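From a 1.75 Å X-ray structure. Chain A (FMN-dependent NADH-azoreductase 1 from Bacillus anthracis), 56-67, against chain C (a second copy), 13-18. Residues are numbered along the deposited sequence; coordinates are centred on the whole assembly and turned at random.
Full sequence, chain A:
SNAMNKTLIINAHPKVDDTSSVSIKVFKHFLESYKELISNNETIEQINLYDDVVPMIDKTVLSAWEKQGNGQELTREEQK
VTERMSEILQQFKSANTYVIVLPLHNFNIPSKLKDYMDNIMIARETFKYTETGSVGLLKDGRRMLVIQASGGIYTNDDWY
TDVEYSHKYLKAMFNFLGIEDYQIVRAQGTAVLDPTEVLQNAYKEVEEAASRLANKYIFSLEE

Chain A 56-67: MIDKTVLSAWEK
Chain C, residues 13-18: HPKVDD

Chain A enters this contact as a short extended segment, Met A56 to Asp A58, followed by a helix that starts at Lys A59 and runs through Lys A67. Chain C, a second copy of the protein, offers a type I beta turn from His C13 to Val C16. The turn packs against the first turns of the helix. CA of Asp A58 lies 5.0 Å from CA of Pro C14, and CA of Lys A59 lies 5.3 Å from CA of Lys C15. Together the stretches bury 355 Å².

Asp A58 caps the helix. Its phi/psi is -130/-173, and chi1 is p (62°), with CB pointing away from chain C. With chi1 at p, Asp A58 OD1 lies 3.0 Å from Val A61 N in a nearly straight hydrogen bond. Asp A58 OD1 also accepts weakly from Thr A60 N at 3.0 Å. The helix then follows regular spacing, beginning with Leu A62 N to Asp A58 O at 3.0 Å.

The turn of chain C is closed by Val C16 N to His C13 O, 2.9 Å. Pro C14 suits the second position, since its phi of -54 is natural for a proline ring. Lys C15 follows at -89/1. His C13 has chi1 t (-154°) and chi2 -59°, so His C13 ND1 accepts from Lys C15 N at 3.1 Å. Val C16 has a positive phi, 61/-79.

Pro C14 is the apolar centre. Its CB points toward chain A. Pro C14 CB sits 3.7 Å from Ile A57 O, 4.1 Å from Asp A58 CA and 3.9 Å from Leu A62 CD1. The compact ring, C-gamma exo, fits closely against the start of the helix. Leu A62 also points toward chain C, with chi1 m (-68°) and chi2 t (169°). Leu A62 CD1 reaches Lys C15 CG at 3.7 Å, so it packs on the proline and on the aliphatic part of the lysine.

Lys C15 leaves its backbone sideways, but its end comes nearer to the helix. Chi1 is m (-67°) and chi2 to chi4 are t (-162°, -176°, -164°). The extended chain passes Leu A62 and brings Lys C15 NZ 2.6 Å from Glu A66 OE2. This is a salt bridge with a hydrogen bond from NZ. Glu A66 lies one helical turn beyond Leu A62, and its CB points toward chain C. Its chi1 is m (-66°), chi2 t (171°) and chi3 20°. The extended chi2 carries the carboxylate out from the helix, where OE2 meets the lysine.

Lys A59 is exposed, yet 76 Å² of it is covered. Chi1 is m (-75°) and the rest are t (174°, 163°, 166°), so the chain lies along the turn. Lys A59 CG is 3.2 Å from Pro C14 O, and Lys A59 CE is 3.3 Å from Lys C15 O. Lys A59 NZ lies 3.7 Å from Val C16 CG2. Lys A59 NZ is 4.2 Å from Asp C17 OD1, too far for a salt bridge, and Asp C17 is poorly ordered.

One water bridges the backbones. Its oxygen accepts from Lys A59 N at 2.9 Å and donates to Pro C14 O at 2.6 Å.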

# COMPACT_ATOMS: atom_id res chain seq x y z
N MSE A 56 -1.40 5.59 11.71
CA MSE A 56 -0.83 4.42 11.06
C MSE A 56 -0.54 3.39 12.14
O MSE A 56 -0.34 3.75 13.30
CB MSE A 56 0.44 4.79 10.30
CG MSE A 56 1.65 5.05 11.17
SE MSE A 56 3.36 5.08 10.17
CE MSE A 56 4.57 5.09 11.70
N ILE A 57 -0.53 2.11 11.77
CA ILE A 57 -0.17 1.07 12.73
C ILE A 57 1.33 1.16 13.06
O ILE A 57 2.18 0.94 12.19
CB ILE A 57 -0.52 -0.34 12.23
CG1 ILE A 57 -2.04 -0.48 12.05
CG2 ILE A 57 -0.02 -1.40 13.21
CD1 ILE A 57 -2.44 -1.78 11.41
N ASP A 58 1.62 1.49 14.31
CA ASP A 58 3.00 1.56 14.79
C ASP A 58 3.12 0.77 16.09
O ASP A 58 2.17 0.09 16.49
CB ASP A 58 3.47 3.02 14.96
CG ASP A 58 2.66 3.82 15.99
OD1 ASP A 58 1.86 3.22 16.74
OD2 ASP A 58 2.83 5.05 16.05
N LYS A 59 4.28 0.86 16.74
CA LYS A 59 4.54 0.17 18.01
C LYS A 59 3.47 0.46 19.07
O LYS A 59 3.08 -0.43 19.83
CB LYS A 59 5.92 0.57 18.56
CG LYS A 59 7.09 -0.06 17.84
CD LYS A 59 8.43 0.49 18.34
CE LYS A 59 9.59 -0.42 17.92
NZ LYS A 59 10.94 0.21 18.10
N THR A 60 3.01 1.71 19.12
CA THR A 60 2.05 2.14 20.14
C THR A 60 0.67 1.55 19.89
O THR A 60 0.01 1.10 20.83
CB THR A 60 1.95 3.69 20.23
OG1 THR A 60 3.26 4.24 20.46
CG2 THR A 60 1.03 4.11 21.37
N VAL A 61 0.24 1.54 18.63
CA VAL A 61 -1.04 0.94 18.25
C VAL A 61 -1.04 -0.58 18.51
O VAL A 61 -2.02 -1.13 19.01
CB VAL A 61 -1.40 1.24 16.76
CG1 VAL A 61 -2.58 0.40 16.29
CG2 VAL A 61 -1.67 2.73 16.56
N LEU A 62 0.06 -1.24 18.17
CA LEU A 62 0.14 -2.69 18.38
C LEU A 62 0.10 -3.01 19.87
O LEU A 62 -0.59 -3.94 20.30
CB LEU A 62 1.38 -3.27 17.69
CG LEU A 62 1.36 -3.24 16.16
CD1 LEU A 62 2.73 -3.59 15.56
CD2 LEU A 62 0.25 -4.13 15.60
N SER A 63 0.83 -2.24 20.67
CA SER A 63 0.83 -2.40 22.12
C SER A 63 -0.59 -2.24 22.67
O SER A 63 -1.04 -3.02 23.50
CB SER A 63 1.77 -1.38 22.77
OG SER A 63 1.66 -1.41 24.18
N ALA A 64 -1.28 -1.21 22.19
CA ALA A 64 -2.64 -0.91 22.63
C ALA A 64 -3.60 -2.06 22.33
O ALA A 64 -4.42 -2.43 23.17
CB ALA A 64 -3.15 0.38 21.99
N TRP A 65 -3.49 -2.61 21.12
CA TRP A 65 -4.34 -3.72 20.69
C TRP A 65 -4.08 -5.00 21.48
O TRP A 65 -5.01 -5.73 21.81
CB TRP A 65 -4.17 -3.97 19.19
CG TRP A 65 -4.85 -2.95 18.33
CD1 TRP A 65 -5.74 -1.98 18.74
CD2 TRP A 65 -4.72 -2.79 16.91
NE1 TRP A 65 -6.16 -1.23 17.66
CE2 TRP A 65 -5.55 -1.71 16.53
CE3 TRP A 65 -3.98 -3.45 15.92
CZ2 TRP A 65 -5.66 -1.28 15.20
CZ3 TRP A 65 -4.09 -3.02 14.60
CH2 TRP A 65 -4.92 -1.94 14.26
N GLU A 66 -2.81 -5.27 21.78
CA GLU A 66 -2.46 -6.40 22.63
C GLU A 66 -3.10 -6.25 24.01
O GLU A 66 -3.73 -7.18 24.51
CB GLU A 66 -0.94 -6.53 22.77
CG GLU A 66 -0.24 -6.91 21.47
CD GLU A 66 1.27 -6.83 21.58
OE1 GLU A 66 1.78 -6.86 22.73
OE2 GLU A 66 1.94 -6.72 20.53
N LYS A 67 -2.94 -5.07 24.61
CA LYS A 67 -3.49 -4.77 25.94
C LYS A 67 -5.01 -4.82 25.95
O LYS A 67 -5.62 -5.23 26.94
CB LYS A 67 -3.02 -3.40 26.45
CG LYS A 67 -1.53 -3.30 26.73
CD LYS A 67 -1.17 -1.91 27.20
CE LYS A 67 0.32 -1.80 27.48
NZ LYS A 67 0.67 -0.44 27.95
N HIS C 13 8.65 -3.89 9.27
CA HIS C 13 7.88 -4.24 10.46
C HIS C 13 7.76 -3.06 11.42
O HIS C 13 8.76 -2.51 11.84
CB HIS C 13 8.53 -5.43 11.19
CG HIS C 13 7.56 -6.23 11.99
ND1 HIS C 13 6.81 -5.68 13.01
CD2 HIS C 13 7.20 -7.53 11.92
CE1 HIS C 13 6.03 -6.62 13.53
NE2 HIS C 13 6.25 -7.75 12.89
N PRO C 14 6.52 -2.67 11.77
CA PRO C 14 6.30 -1.57 12.71
C PRO C 14 7.04 -1.73 14.06
O PRO C 14 7.35 -0.73 14.71
CB PRO C 14 4.78 -1.59 12.93
CG PRO C 14 4.24 -2.15 11.64
CD PRO C 14 5.26 -3.18 11.20
N LYS C 15 7.31 -2.97 14.48
CA LYS C 15 8.00 -3.19 15.75
C LYS C 15 9.52 -3.20 15.60
O LYS C 15 10.25 -3.41 16.57
CB LYS C 15 7.53 -4.49 16.40
CG LYS C 15 6.09 -4.48 16.87
CD LYS C 15 5.89 -5.59 17.87
CE LYS C 15 4.45 -5.71 18.29
NZ LYS C 15 4.35 -6.53 19.53
N VAL C 16 9.99 -2.99 14.37
CA VAL C 16 11.41 -2.83 14.06
C VAL C 16 12.28 -4.04 14.43
O VAL C 16 12.64 -4.84 13.56
CB VAL C 16 11.98 -1.53 14.71
CG1 VAL C 16 13.38 -1.23 14.17
CG2 VAL C 16 11.04 -0.36 14.46
N ASP C 17 12.62 -4.19 15.71
CA ASP C 17 13.60 -5.20 16.12
C ASP C 17 13.08 -6.22 17.14
O ASP C 17 13.77 -7.20 17.44
CB ASP C 17 14.87 -4.52 16.65
CG ASP C 17 14.58 -3.52 17.76
OD1 ASP C 17 13.39 -3.18 17.97
OD2 ASP C 17 15.54 -3.08 18.43
N ASP C 18 11.87 -5.98 17.65
CA ASP C 18 11.24 -6.89 18.61
C ASP C 18 11.35 -8.35 18.17
O ASP C 18 10.85 -8.74 17.11
CB ASP C 18 9.78 -6.50 18.82
CG ASP C 18 9.13 -7.27 19.96
OD1 ASP C 18 8.59 -8.37 19.72
OD2 ASP C 18 9.16 -6.77 21.11
O HOH W 1 6.49 1.68 15.06